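Local atomic coordinates of proline iminopeptidase-related protein (Thermus thermophilus, PDB entry 2YYS), a protein that is of unestablished function but has the alpha/beta hydrolase fold of the S33 peptidases and may therefore hydrolyse peptides. Residues Leu28-Gly33 / Gly98-Gly103; Gly105-Leu110 / Pro127-Pro132; Asp149-Leu154 / Leu205-Tyr210; Leu214-Arg219 / Arg242-Ile247. One frame throughout, in Å; residues are numbered along the deposited sequence.

Interaction 1. Residues Leu28-Gly33 / Gly98-Gly103; sequences LFVLHG and GLLAHG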
loop_
_atom_site.group_PDB
_atom_site.type_symbol
_atom_site.label_atom_id
_atom_site.label_comp_id
_atom_site.label_asym_id
_atom_site.label_seq_id
_atom_site.Cartn_x
_atom_site.Cartn_y
_atom_site.Cartn_z
ATOM N N LEU A 28 -14.323 2.478 -3.471
ATOM C CA LEU A 28 -13.041 1.964 -2.986
ATOM C C LEU A 28 -12.048 3.088 -2.879
ATOM O O LEU A 28 -11.932 3.889 -3.806
ATOM C CB LEU A 28 -12.470 0.928 -3.963
ATOM C CG LEU A 28 -13.361 -0.281 -4.172
ATOM C CD1 LEU A 28 -12.875 -1.115 -5.330
ATOM C CD2 LEU A 28 -13.402 -1.110 -2.890
ATOM N N PHE A 29 -11.336 3.143 -1.754
ATOM C CA PHE A 29 -10.241 4.070 -1.563
ATOM C C PHE A 29 -8.920 3.325 -1.693
ATOM O O PHE A 29 -8.769 2.214 -1.174
ATOM C CB PHE A 29 -10.368 4.751 -0.200
ATOM C CG PHE A 29 -11.396 5.843 -0.186
ATOM C CD1 PHE A 29 -11.025 7.161 -0.088
ATOM C CD2 PHE A 29 -12.735 5.543 -0.340
ATOM C CE1 PHE A 29 -11.977 8.170 -0.103
ATOM C CE2 PHE A 29 -13.687 6.550 -0.359
ATOM C CZ PHE A 29 -13.307 7.857 -0.250
ATOM N N VAL A 30 -7.966 3.936 -2.391
ATOM C CA VAL A 30 -6.689 3.293 -2.680
ATOM C C VAL A 30 -5.621 3.897 -1.795
ATOM O O VAL A 30 -5.459 5.115 -1.745
ATOM C CB VAL A 30 -6.319 3.426 -4.157
ATOM C CG1 VAL A 30 -4.973 2.749 -4.477
ATOM C CG2 VAL A 30 -7.404 2.808 -4.995
ATOM N N LEU A 31 -4.921 3.031 -1.068
ATOM C CA LEU A 31 -3.861 3.441 -0.160
ATOM C C LEU A 31 -2.502 2.956 -0.687
ATOM O O LEU A 31 -2.163 1.771 -0.574
ATOM C CB LEU A 31 -4.151 2.904 1.246
ATOM C CG LEU A 31 -5.316 3.605 1.960
ATOM C CD1 LEU A 31 -5.794 2.808 3.171
ATOM C CD2 LEU A 31 -4.911 5.013 2.383
ATOM N N HIS A 32 -1.730 3.862 -1.283
ATOM C CA HIS A 32 -0.398 3.518 -1.786
ATOM C C HIS A 32 0.597 3.309 -0.632
ATOM O O HIS A 32 0.313 3.610 0.537
ATOM C CB HIS A 32 0.136 4.600 -2.735
ATOM C CG HIS A 32 0.482 5.870 -2.033
ATOM N ND1 HIS A 32 -0.306 6.997 -2.103
ATOM C CD2 HIS A 32 1.502 6.175 -1.204
ATOM C CE1 HIS A 32 0.229 7.944 -1.358
ATOM N NE2 HIS A 32 1.328 7.473 -0.800
ATOM N N GLY A 33 1.785 2.849 -0.994
ATOM C CA GLY A 33 2.818 2.515 -0.038
ATOM C C GLY A 33 3.888 3.579 0.042
ATOM O O GLY A 33 3.691 4.696 -0.394
ATOM N N GLY A 98 -14.905 0.330 0.581
ATOM C CA GLY A 98 -13.815 -0.618 0.764
ATOM C C GLY A 98 -12.450 0.012 0.549
ATOM O O GLY A 98 -12.327 1.188 0.182
ATOM N N LEU A 99 -11.419 -0.786 0.785
ATOM C CA LEU A 99 -10.046 -0.337 0.673
ATOM C C LEU A 99 -9.229 -1.279 -0.201
ATOM O O LEU A 99 -9.377 -2.495 -0.123
ATOM C CB LEU A 99 -9.413 -0.280 2.052
ATOM C CG LEU A 99 -10.053 0.700 3.033
ATOM C CD1 LEU A 99 -9.738 0.319 4.451
ATOM C CD2 LEU A 99 -9.571 2.100 2.778
ATOM N N LEU A 100 -8.371 -0.691 -1.027
ATOM C CA LEU A 100 -7.295 -1.387 -1.717
ATOM C C LEU A 100 -5.998 -0.778 -1.227
ATOM O O LEU A 100 -5.822 0.434 -1.329
ATOM C CB LEU A 100 -7.394 -1.192 -3.226
ATOM C CG LEU A 100 -8.724 -1.464 -3.910
ATOM C CD1 LEU A 100 -8.603 -1.142 -5.397
ATOM C CD2 LEU A 100 -9.172 -2.899 -3.723
ATOM N N ALA A 101 -5.093 -1.607 -0.704
ATOM C CA ALA A 101 -3.818 -1.147 -0.165
ATOM C C ALA A 101 -2.638 -1.871 -0.799
ATOM O O ALA A 101 -2.760 -3.019 -1.228
ATOM C CB ALA A 101 -3.778 -1.355 1.336
ATOM N N HIS A 102 -1.486 -1.207 -0.822
ATOM C CA HIS A 102 -0.254 -1.793 -1.317
ATOM C C HIS A 102 0.909 -1.429 -0.390
ATOM O O HIS A 102 1.070 -0.277 0.001
ATOM C CB HIS A 102 0.022 -1.307 -2.737
ATOM C CG HIS A 102 1.237 -1.921 -3.357
ATOM N ND1 HIS A 102 2.311 -1.169 -3.774
ATOM C CD2 HIS A 102 1.549 -3.210 -3.630
ATOM C CE1 HIS A 102 3.232 -1.969 -4.283
ATOM N NE2 HIS A 102 2.791 -3.212 -4.216
ATOM N N GLY A 103 1.717 -2.422 -0.031
ATOM C CA GLY A 103 2.877 -2.199 0.815
ATOM C C GLY A 103 2.493 -1.631 2.167
ATOM O O GLY A 103 1.609 -2.174 2.832
HETATM O O HOH W 1 2.359 1.672 -3.638
#
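Backbone hydrogen bonds carry most of this pairing of two neighbouring parallel strands. Phe-29 and Leu-31 each bond to Leu-99's flanking residues: Phe-29 N donates to Gly-98 O at 2.9 Å, from somewhat above the carbonyl plane, and Leu-31 N to Leu-100 O at 2.8 Å, nearly along the C=O axis. The carbonyls of the same two residues receive Leu-100 N and His-102 N, the latter less straight (N-H...O 150°). Each of these four oxygens also receives a CA-H, from Leu-28, Leu-99, Val-30 or Ala-101.

Apolar packing follows the alternation of faces. Leu-28, Val-30 and Leu-100 share one face, where the Val-30 and Leu-100 side chains cross obliquely, CG2 meeting CD1 at 4.1 Å. Phe-29, Leu-31, Leu-99 and Ala-101 share the other, with Leu-31 CD1 against Leu-99 CD2 at 3.9 Å. Gly-98 suits its place because Leu-28 CD2 lies 3.7 Å from Gly-98 CA, just where a beta carbon would project.

Beyond the ladder, water 1 joins the segments: Gly-33 N donates to it, and it lies in the ring plane of His-102, 2.8 Å from ND1, while NE2 bonds to His-255 O. Gly-103, with phi 60°, probably occupies the nucleophile-elbow position, where related S33 peptidases carry the serine; His-32 and Gly-33 open an HGGPG sequence that lines the oxyanion hole in related peptidases.

Helix 40-46 covers the face of Val-30 and Leu-100, helix 105-115 that of Leu-31 and Ala-101, and strands 54-58 and 119-125 flank the pair.

Interaction 2. Residues Gly105-Leu110 / Pro127-Pro132; sequences GAVVAL and PWVNFP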
loop_
_atom_site.group_PDB
_atom_site.type_symbol
_atom_site.label_atom_id
_atom_site.label_comp_id
_atom_site.label_asym_id
_atom_site.label_seq_id
_atom_site.Cartn_x
_atom_site.Cartn_y
_atom_site.Cartn_z
ATOM N N GLY A 105 0.784 0.881 2.740
ATOM C CA GLY A 105 -0.637 1.157 2.700
ATOM C C GLY A 105 -1.455 0.206 3.558
ATOM O O GLY A 105 -2.500 0.594 4.076
ATOM N N ALA A 106 -0.999 -1.041 3.679
ATOM C CA ALA A 106 -1.692 -2.044 4.486
ATOM C C ALA A 106 -1.885 -1.625 5.935
ATOM O O ALA A 106 -2.942 -1.855 6.484
ATOM C CB ALA A 106 -0.975 -3.374 4.439
ATOM N N VAL A 107 -0.858 -1.056 6.564
ATOM C CA VAL A 107 -0.983 -0.612 7.957
ATOM C C VAL A 107 -2.056 0.454 8.065
ATOM O O VAL A 107 -2.845 0.457 9.018
ATOM C CB VAL A 107 0.345 -0.067 8.542
ATOM C CG1 VAL A 107 0.137 0.531 9.940
ATOM C CG2 VAL A 107 1.357 -1.171 8.637
ATOM N N VAL A 108 -2.083 1.364 7.094
ATOM C CA VAL A 108 -3.073 2.417 7.100
ATOM C C VAL A 108 -4.461 1.799 6.928
ATOM O O VAL A 108 -5.376 2.153 7.648
ATOM C CB VAL A 108 -2.816 3.487 6.007
ATOM C CG1 VAL A 108 -3.873 4.574 6.064
ATOM C CG2 VAL A 108 -1.413 4.099 6.164
ATOM N N ALA A 109 -4.608 0.870 5.990
ATOM C CA ALA A 109 -5.896 0.216 5.741
ATOM C C ALA A 109 -6.420 -0.555 6.962
ATOM O O ALA A 109 -7.591 -0.479 7.289
ATOM C CB ALA A 109 -5.782 -0.725 4.564
ATOM N N LEU A 110 -5.538 -1.294 7.620
ATOM C CA LEU A 110 -5.908 -2.053 8.810
ATOM C C LEU A 110 -6.305 -1.138 9.963
ATOM O O LEU A 110 -7.251 -1.430 10.676
ATOM C CB LEU A 110 -4.773 -2.986 9.228
ATOM C CG LEU A 110 -4.569 -4.098 8.200
ATOM C CD1 LEU A 110 -3.174 -4.675 8.285
ATOM C CD2 LEU A 110 -5.616 -5.181 8.378
ATOM N N PRO A 127 1.350 -6.663 1.494
ATOM C CA PRO A 127 1.307 -5.891 2.738
ATOM C C PRO A 127 2.667 -5.829 3.427
ATOM O O PRO A 127 3.412 -6.823 3.431
ATOM C CB PRO A 127 0.306 -6.668 3.589
ATOM C CG PRO A 127 0.440 -8.096 3.069
ATOM C CD PRO A 127 0.575 -7.912 1.585
ATOM N N TRP A 128 2.985 -4.649 3.957
ATOM C CA TRP A 128 4.106 -4.438 4.872
ATOM C C TRP A 128 3.511 -4.135 6.246
ATOM O O TRP A 128 2.774 -3.157 6.403
ATOM C CB TRP A 128 4.978 -3.236 4.467
ATOM C CG TRP A 128 5.728 -3.348 3.170
ATOM C CD1 TRP A 128 5.663 -4.363 2.261
ATOM C CD2 TRP A 128 6.667 -2.400 2.641
ATOM N NE1 TRP A 128 6.488 -4.098 1.199
ATOM C CE2 TRP A 128 7.117 -2.901 1.404
ATOM C CE3 TRP A 128 7.168 -1.172 3.083
ATOM C CZ2 TRP A 128 8.040 -2.226 0.613
ATOM C CZ3 TRP A 128 8.085 -0.499 2.298
ATOM C CH2 TRP A 128 8.514 -1.029 1.076
ATOM N N VAL A 129 3.828 -4.963 7.233
ATOM C CA VAL A 129 3.387 -4.706 8.595
ATOM C C VAL A 129 4.498 -4.771 9.639
ATOM O O VAL A 129 4.360 -4.202 10.709
ATOM C CB VAL A 129 2.274 -5.679 9.018
ATOM C CG1 VAL A 129 1.066 -5.566 8.091
ATOM C CG2 VAL A 129 2.777 -7.101 9.053
ATOM N N ASN A 130 5.572 -5.492 9.339
ATOM C CA ASN A 130 6.655 -5.723 10.274
ATOM C C ASN A 130 7.930 -5.136 9.694
ATOM O O ASN A 130 8.592 -5.758 8.871
ATOM C CB ASN A 130 6.823 -7.227 10.556
ATOM C CG ASN A 130 7.826 -7.499 11.679
ATOM O OD1 ASN A 130 8.673 -6.667 11.966
ATOM N ND2 ASN A 130 7.724 -8.667 12.314
ATOM N N PHE A 131 8.262 -3.923 10.122
ATOM C CA PHE A 131 9.433 -3.229 9.609
ATOM C C PHE A 131 10.761 -3.786 10.123
ATOM O O PHE A 131 11.713 -3.846 9.352
ATOM C CB PHE A 131 9.314 -1.718 9.824
ATOM C CG PHE A 131 8.446 -1.053 8.800
ATOM C CD1 PHE A 131 9.004 -0.506 7.647
ATOM C CD2 PHE A 131 7.071 -1.023 8.952
ATOM C CE1 PHE A 131 8.204 0.083 6.677
ATOM C CE2 PHE A 131 6.264 -0.439 7.979
ATOM C CZ PHE A 131 6.838 0.116 6.842
ATOM N N PRO A 132 10.868 -4.177 11.394
ATOM C CA PRO A 132 12.058 -4.923 11.819
ATOM C C PRO A 132 12.343 -6.136 10.944
ATOM O O PRO A 132 13.491 -6.387 10.658
ATOM C CB PRO A 132 11.729 -5.338 13.259
ATOM C CG PRO A 132 10.859 -4.211 13.750
ATOM C CD PRO A 132 9.983 -3.879 12.531
#
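Segment 127-132, a loop as far as Asn-130, runs past the first turns of the helix that starts at Gly-105, with alpha carbons 5.2 Å apart at Ala-106 CA and Pro-127 CA, and no hydrogen bond crosses between them. What holds the two together is apolar contact. Ala-106 points its methyl at the loop, and CB meets Pro-127 CB at 3.6 Å; a residue this small lets the proline ring come close to the helix backbone.

Val-107 uses one branch. With CG1 anti to the backbone N (chi1 174°), CG2 lies beside that nitrogen and reaches out to Trp-128 O at 3.3 Å, a snug carbon-to-carbonyl approach, and it also faces Val-129 CA. One turn on, Leu-110 CD1 meets Val-129 CG1 at 4.3 Å. The indole of Trp-128 turns away from the helix, and its NE1 bonds to Thr-231 OG1. Asn-130 is the N-cap of the next helix, its OD1 accepting from Trp-133 N.

Strand 97-102, helix 105-115 and strand 119-125 form a beta-alpha-beta crossover, and the contact packs the loop after the crossover's second strand on the crossover helix. Helix 78-91 packs on Val-107 and Val-108, and helix 236-243 covers Pro-127, Val-129 and Leu-110.

Interaction 3. Residues Asp149-Leu154 / Leu205-Tyr210; sequences DPEENL and LWRLDY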
loop_
_atom_site.group_PDB
_atom_site.type_symbol
_atom_site.label_atom_id
_atom_site.label_comp_id
_atom_site.label_asym_id
_atom_site.label_seq_id
_atom_site.Cartn_x
_atom_site.Cartn_y
_atom_site.Cartn_z
ATOM N N ASP A 149 18.807 -5.005 16.485
ATOM C CA ASP A 149 18.302 -3.645 16.349
ATOM C C ASP A 149 17.972 -3.342 14.871
ATOM O O ASP A 149 18.864 -3.332 14.028
ATOM C CB ASP A 149 19.338 -2.668 16.897
ATOM C CG ASP A 149 18.857 -1.233 16.889
ATOM O OD1 ASP A 149 18.144 -0.820 15.959
ATOM O OD2 ASP A 149 19.163 -0.423 17.779
ATOM N N PRO A 150 16.699 -3.099 14.559
ATOM C CA PRO A 150 16.279 -2.917 13.162
ATOM C C PRO A 150 16.845 -1.682 12.460
ATOM O O PRO A 150 17.135 -1.758 11.274
ATOM C CB PRO A 150 14.751 -2.841 13.257
ATOM C CG PRO A 150 14.446 -2.482 14.675
ATOM C CD PRO A 150 15.565 -3.002 15.500
ATOM N N GLU A 151 16.998 -0.569 13.172
ATOM C CA GLU A 151 17.566 0.641 12.579
ATOM C C GLU A 151 19.055 0.472 12.284
ATOM O O GLU A 151 19.553 1.041 11.320
ATOM C CB GLU A 151 17.287 1.859 13.472
ATOM C CG GLU A 151 15.787 2.152 13.579
ATOM C CD GLU A 151 15.439 3.322 14.491
ATOM O OE1 GLU A 151 15.694 3.244 15.715
ATOM O OE2 GLU A 151 14.867 4.307 13.990
ATOM N N GLU A 152 19.744 -0.333 13.093
ATOM C CA GLU A 152 21.136 -0.716 12.831
ATOM C C GLU A 152 21.238 -1.657 11.617
ATOM O O GLU A 152 22.198 -1.597 10.858
ATOM C CB GLU A 152 21.763 -1.387 14.072
ATOM C CG GLU A 152 23.091 -0.791 14.544
ATOM C CD GLU A 152 23.924 -1.763 15.389
ATOM O OE1 GLU A 152 23.336 -2.516 16.214
ATOM O OE2 GLU A 152 25.175 -1.774 15.228
ATOM N N ASN A 153 20.256 -2.533 11.434
ATOM C CA ASN A 153 20.244 -3.395 10.253
ATOM C C ASN A 153 20.156 -2.559 8.998
ATOM O O ASN A 153 20.881 -2.794 8.043
ATOM C CB ASN A 153 19.085 -4.389 10.301
ATOM C CG ASN A 153 19.409 -5.599 11.127
ATOM O OD1 ASN A 153 18.536 -6.188 11.753
ATOM N ND2 ASN A 153 20.676 -5.978 11.139
ATOM N N LEU A 154 19.274 -1.568 9.020
ATOM C CA LEU A 154 19.101 -0.662 7.899
ATOM C C LEU A 154 20.390 0.112 7.609
ATOM O O LEU A 154 20.847 0.160 6.470
ATOM C CB LEU A 154 17.963 0.302 8.202
ATOM C CG LEU A 154 17.526 1.238 7.080
ATOM C CD1 LEU A 154 16.903 0.476 5.907
ATOM C CD2 LEU A 154 16.542 2.245 7.651
ATOM N N LEU A 205 9.742 4.639 12.248
ATOM C CA LEU A 205 8.988 3.708 11.405
ATOM C C LEU A 205 9.636 2.328 11.331
ATOM O O LEU A 205 8.945 1.325 11.328
ATOM C CB LEU A 205 8.839 4.243 9.978
ATOM C CG LEU A 205 8.058 3.334 9.001
ATOM C CD1 LEU A 205 6.600 3.246 9.394
ATOM C CD2 LEU A 205 8.168 3.834 7.583
ATOM N N TRP A 206 10.954 2.287 11.263
ATOM C CA TRP A 206 11.667 1.014 11.189
ATOM C C TRP A 206 11.603 0.146 12.451
ATOM O O TRP A 206 11.939 -1.033 12.393
ATOM C CB TRP A 206 13.102 1.241 10.725
ATOM C CG TRP A 206 13.094 1.583 9.299
ATOM C CD1 TRP A 206 13.087 2.831 8.756
ATOM C CD2 TRP A 206 13.006 0.671 8.209
ATOM N NE1 TRP A 206 13.026 2.755 7.386
ATOM C CE2 TRP A 206 12.971 1.436 7.021
ATOM C CE3 TRP A 206 12.954 -0.723 8.108
ATOM C CZ2 TRP A 206 12.900 0.852 5.752
ATOM C CZ3 TRP A 206 12.883 -1.299 6.848
ATOM C CH2 TRP A 206 12.854 -0.511 5.689
ATOM N N ARG A 207 11.155 0.720 13.564
ATOM C CA ARG A 207 10.857 -0.058 14.769
ATOM C C ARG A 207 9.424 -0.590 14.789
ATOM O O ARG A 207 9.081 -1.393 15.643
ATOM C CB ARG A 207 11.117 0.776 16.032
ATOM C CG ARG A 207 12.568 1.222 16.180
ATOM C CD ARG A 207 12.888 1.880 17.527
ATOM N NE ARG A 207 11.992 2.999 17.824
ATOM C CZ ARG A 207 12.210 4.287 17.499
ATOM N NH1 ARG A 207 13.302 4.666 16.843
ATOM N NH2 ARG A 207 11.314 5.208 17.836
ATOM N N LEU A 208 8.582 -0.145 13.861
ATOM C CA LEU A 208 7.167 -0.496 13.915
ATOM C C LEU A 208 6.924 -1.940 13.488
ATOM O O LEU A 208 7.145 -2.303 12.336
ATOM C CB LEU A 208 6.317 0.445 13.057
ATOM C CG LEU A 208 4.835 0.050 12.958
ATOM C CD1 LEU A 208 4.139 0.097 14.335
ATOM C CD2 LEU A 208 4.118 0.935 11.953
ATOM N N ASP A 209 6.473 -2.751 14.433
ATOM C CA ASP A 209 5.930 -4.061 14.134
ATOM C C ASP A 209 4.447 -4.076 14.475
ATOM O O ASP A 209 4.068 -4.234 15.627
ATOM C CB ASP A 209 6.667 -5.142 14.923
ATOM C CG ASP A 209 6.137 -6.528 14.641
ATOM O OD1 ASP A 209 5.436 -6.709 13.622
ATOM O OD2 ASP A 209 6.377 -7.499 15.386
ATOM N N TYR A 210 3.615 -3.922 13.450
ATOM C CA TYR A 210 2.165 -3.929 13.590
ATOM C C TYR A 210 1.566 -5.325 13.863
ATOM O O TYR A 210 0.370 -5.449 14.167
ATOM C CB TYR A 210 1.534 -3.319 12.318
ATOM C CG TYR A 210 0.078 -2.977 12.457
ATOM C CD1 TYR A 210 -0.328 -1.902 13.238
ATOM C CD2 TYR A 210 -0.902 -3.748 11.842
ATOM C CE1 TYR A 210 -1.678 -1.582 13.388
ATOM C CE2 TYR A 210 -2.248 -3.449 11.992
ATOM C CZ TYR A 210 -2.630 -2.358 12.762
ATOM O OH TYR A 210 -3.962 -2.051 12.913
HETATM O O HOH W 2 12.969 4.574 11.773
#
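Glu-151 leaves its helix with CG anti to the carbonyl carbon and beside the backbone N (chi1 -64°), which turns the chain from CB across segment 205-210. CG passes Trp-206 CB at 4.0 Å, an apolar touch by the methylene part of an acidic residue. The chain then runs extended to CD. OE1 receives Arg-207 NH1 at 3.0 Å in a fairly straight salt bridge (N-H...O 158°). The oxygen lies in the guanidinium plane, but the arginine approaches from above the carboxylate plane, and the two flat groups stand 71° apart. OE2 accepts a hydrogen bond from water 2 at 2.9 Å, and this water accepts from Trp-206 N, tying the carboxylate to the backbone.

Helix 150-160 probably belongs to the cap that many alpha/beta hydrolases insert after a core strand, here between strands 119-125 and 221-226; segment 205-210, which opens with a 3-10 turn, leads back from it to the core. Asp-149 is the N-cap of helix 150-160, OD1 accepting weak bonds from Glu-151 N and Glu-152 N, and Pro-150, suited to a first turn that needs no N-H, rests CB 3.5 Å from Trp-206 O.

One turn further, Leu-154 CD2 sits over the five-membered ring of Trp-206, 3.6 Å from its centroid and almost on the normal, a CH-pi contact, while CD1 faces the six-membered ring. Phe-131 meets the same indole edge-to-face.

Interaction 4. Residues Leu214-Arg219 / Arg242-Ile247; sequences LTPERR and RLRAPI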
loop_
_atom_site.group_PDB
_atom_site.type_symbol
_atom_site.label_atom_id
_atom_site.label_comp_id
_atom_site.label_asym_id
_atom_site.label_seq_id
_atom_site.Cartn_x
_atom_site.Cartn_y
_atom_site.Cartn_z
ATOM N N LEU A 214 -2.819 -7.402 14.697
ATOM C CA LEU A 214 -3.581 -8.237 13.768
ATOM C C LEU A 214 -4.407 -9.305 14.504
ATOM O O LEU A 214 -3.853 -10.198 15.147
ATOM C CB LEU A 214 -2.644 -8.942 12.796
ATOM C CG LEU A 214 -1.669 -8.084 11.999
ATOM C CD1 LEU A 214 -0.692 -9.008 11.268
ATOM C CD2 LEU A 214 -2.418 -7.174 11.034
ATOM N N THR A 215 -5.726 -9.212 14.395
ATOM C CA THR A 215 -6.627 -10.215 14.950
ATOM C C THR A 215 -7.721 -10.523 13.926
ATOM O O THR A 215 -7.871 -9.784 12.951
ATOM C CB THR A 215 -7.276 -9.708 16.260
ATOM O OG1 THR A 215 -8.037 -8.537 15.985
ATOM C CG2 THR A 215 -6.234 -9.243 17.273
ATOM N N PRO A 216 -8.468 -11.614 14.122
ATOM C CA PRO A 216 -9.474 -12.024 13.137
ATOM C C PRO A 216 -10.471 -10.925 12.791
ATOM O O PRO A 216 -11.035 -10.265 13.657
ATOM C CB PRO A 216 -10.134 -13.236 13.794
ATOM C CG PRO A 216 -9.031 -13.814 14.632
ATOM C CD PRO A 216 -8.381 -12.583 15.228
ATOM N N GLU A 217 -10.638 -10.712 11.494
ATOM C CA GLU A 217 -11.500 -9.663 10.980
ATOM C C GLU A 217 -12.760 -10.287 10.399
ATOM O O GLU A 217 -12.704 -11.116 9.475
ATOM C CB GLU A 217 -10.762 -8.850 9.902
ATOM C CG GLU A 217 -11.605 -7.761 9.241
ATOM C CD GLU A 217 -12.256 -6.840 10.243
ATOM O OE1 GLU A 217 -11.521 -6.150 10.960
ATOM O OE2 GLU A 217 -13.503 -6.826 10.344
ATOM N N ARG A 218 -13.893 -9.851 10.931
ATOM C CA ARG A 218 -15.209 -10.274 10.477
ATOM C C ARG A 218 -15.489 -9.834 9.041
ATOM O O ARG A 218 -15.985 -10.607 8.239
ATOM C CB ARG A 218 -16.252 -9.646 11.401
ATOM C CG ARG A 218 -17.682 -9.933 11.024
ATOM C CD ARG A 218 -18.605 -9.977 12.224
ATOM N NE ARG A 218 -20.025 -9.992 11.863
ATOM C CZ ARG A 218 -20.680 -11.004 11.269
ATOM N NH1 ARG A 218 -20.065 -12.137 10.922
ATOM N NH2 ARG A 218 -21.983 -10.875 11.026
ATOM N N ARG A 219 -15.197 -8.575 8.733
ATOM C CA ARG A 219 -15.373 -8.051 7.382
ATOM C C ARG A 219 -14.462 -8.774 6.393
ATOM O O ARG A 219 -13.411 -9.276 6.762
ATOM C CB ARG A 219 -15.090 -6.544 7.337
ATOM C CG ARG A 219 -16.194 -5.669 7.942
ATOM C CD ARG A 219 -15.726 -4.266 8.290
ATOM N NE ARG A 219 -14.730 -4.316 9.351
ATOM C CZ ARG A 219 -14.247 -3.280 10.013
ATOM N NH1 ARG A 219 -13.357 -3.496 10.970
ATOM N NH2 ARG A 219 -14.628 -2.034 9.735
ATOM N N ARG A 242 -3.202 -14.457 10.966
ATOM C CA ARG A 242 -3.687 -13.701 12.127
ATOM C C ARG A 242 -5.029 -12.994 11.856
ATOM O O ARG A 242 -5.891 -12.931 12.735
ATOM C CB ARG A 242 -2.616 -12.712 12.601
ATOM C CG ARG A 242 -1.402 -13.409 13.174
ATOM C CD ARG A 242 -0.115 -12.629 13.092
ATOM N NE ARG A 242 0.971 -13.455 13.596
ATOM C CZ ARG A 242 1.245 -13.664 14.883
ATOM N NH1 ARG A 242 0.541 -13.066 15.833
ATOM N NH2 ARG A 242 2.250 -14.459 15.223
ATOM N N LEU A 243 -5.210 -12.506 10.626
ATOM C CA LEU A 243 -6.445 -11.845 10.207
ATOM C C LEU A 243 -7.529 -12.846 9.809
ATOM O O LEU A 243 -8.699 -12.485 9.701
ATOM C CB LEU A 243 -6.170 -10.914 9.018
ATOM C CG LEU A 243 -5.271 -9.711 9.262
ATOM C CD1 LEU A 243 -4.940 -9.035 7.940
ATOM C CD2 LEU A 243 -5.958 -8.727 10.205
ATOM N N ARG A 244 -7.121 -14.098 9.622
ATOM C CA ARG A 244 -7.954 -15.163 9.080
ATOM C C ARG A 244 -8.507 -14.746 7.725
ATOM O O ARG A 244 -9.672 -14.883 7.453
ATOM C CB ARG A 244 -9.057 -15.583 10.063
ATOM C CG ARG A 244 -8.490 -16.284 11.287
ATOM C CD ARG A 244 -9.504 -16.763 12.306
ATOM N NE ARG A 244 -8.799 -17.242 13.489
ATOM C CZ ARG A 244 -9.366 -17.731 14.581
ATOM N NH1 ARG A 244 -8.590 -18.145 15.573
ATOM N NH2 ARG A 244 -10.686 -17.792 14.701
ATOM N N ALA A 245 -7.618 -14.224 6.891
ATOM C CA ALA A 245 -7.944 -13.800 5.542
ATOM C C ALA A 245 -7.379 -14.795 4.531
ATOM O O ALA A 245 -6.259 -15.260 4.680
ATOM C CB ALA A 245 -7.336 -12.443 5.298
ATOM N N PRO A 246 -8.127 -15.112 3.486
ATOM C CA PRO A 246 -7.535 -15.866 2.384
ATOM C C PRO A 246 -6.301 -15.144 1.824
ATOM O O PRO A 246 -6.229 -13.906 1.783
ATOM C CB PRO A 246 -8.661 -15.938 1.355
ATOM C CG PRO A 246 -9.923 -15.740 2.162
ATOM C CD PRO A 246 -9.555 -14.821 3.269
ATOM N N ILE A 247 -5.312 -15.935 1.443
ATOM C CA ILE A 247 -4.100 -15.429 0.824
ATOM C C ILE A 247 -3.910 -16.132 -0.510
ATOM O O ILE A 247 -4.154 -17.332 -0.618
ATOM C CB ILE A 247 -2.864 -15.627 1.739
ATOM C CG1 ILE A 247 -1.636 -14.991 1.089
ATOM C CG2 ILE A 247 -2.634 -17.134 2.104
ATOM C CD1 ILE A 247 -0.457 -14.838 2.007
HETATM O O HOH W 3 -1.160 -10.857 15.841
HETATM O O HOH W 4 -10.596 -11.704 7.625
#
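Leu-243 O is gripped at the centre of the contact: Glu-217 N donates to it at 3.2 Å, nearly straight at 167°, though from above the carbonyl plane, and water 4 lies 2.9 Å from the same oxygen. One residue earlier, Pro-216 has no N-H to offer, so Arg-242 O, close to its nitrogen, makes no bond there. Leu-243 CD2 lies 3.5 Å from Thr-215 O and 4.0 Å from Leu-214 CD2, and Leu-214 CB meets Arg-242 CB at 3.8 Å. These leucines are the buried part of the contact; Arg-242, Arg-244 and Pro-216 are exposed.

Carbonyl Leu-243 O is presented by the end of helix 236-243, which closes with a Schellman motif: Arg-244, at positive phi, is its C-prime residue, with Ala-245 N bonded to Ala-240 O and Arg-244 N to Ser-241 O. That turn leads from the helix into strand 247-250, the edge strand beside 221-226 in a beta-alpha-beta unit. It also lays the extended chain of Arg-244 alongside Pro-216, whose CG sits over one face of the guanidinium, 3.6 Å from NE.

Further out, water 3 donates to Leu-214 O and accepts from Arg-242 NH1 at 2.8 Å in the guanidinium plane, while Arg-242 NE forms a salt bridge with Glu-238. Glu-217, bent at chi2 (53°), is held by Arg-219: NE and NH1 grip one carboxylate oxygen each, side-on, and Arg-219 N adds a bond to the anti lone pair of OE2. Arg-219 in turn bonds to Leu-113 O and Ala-119 O, around the end of helix 105-115.

Overall arrangement
Along the chain each contact closes before the next opens. Interaction 1 lies near the centre of the molecule, amid the mixed sheet; interaction 2, with its centre about 11 Å away, follows where strand 97-102 passes into helix 105-115, and Gly-103 O probably bonds to Trp-128 N. Interaction 3 is in the probable cap, centre to centre about 23 Å from interaction 1, and reaches the core through interaction 2, where Val-129 and Phe-131 pair with Tyr-210 and Leu-208. Interaction 4, centre to centre about 24 Å from interaction 3, packs Leu-214 and Leu-243 on Leu-110 of interaction 2. Sheet, cap and the edge at strand 247-250 thus meet around helix 105-115 and residues 127-132.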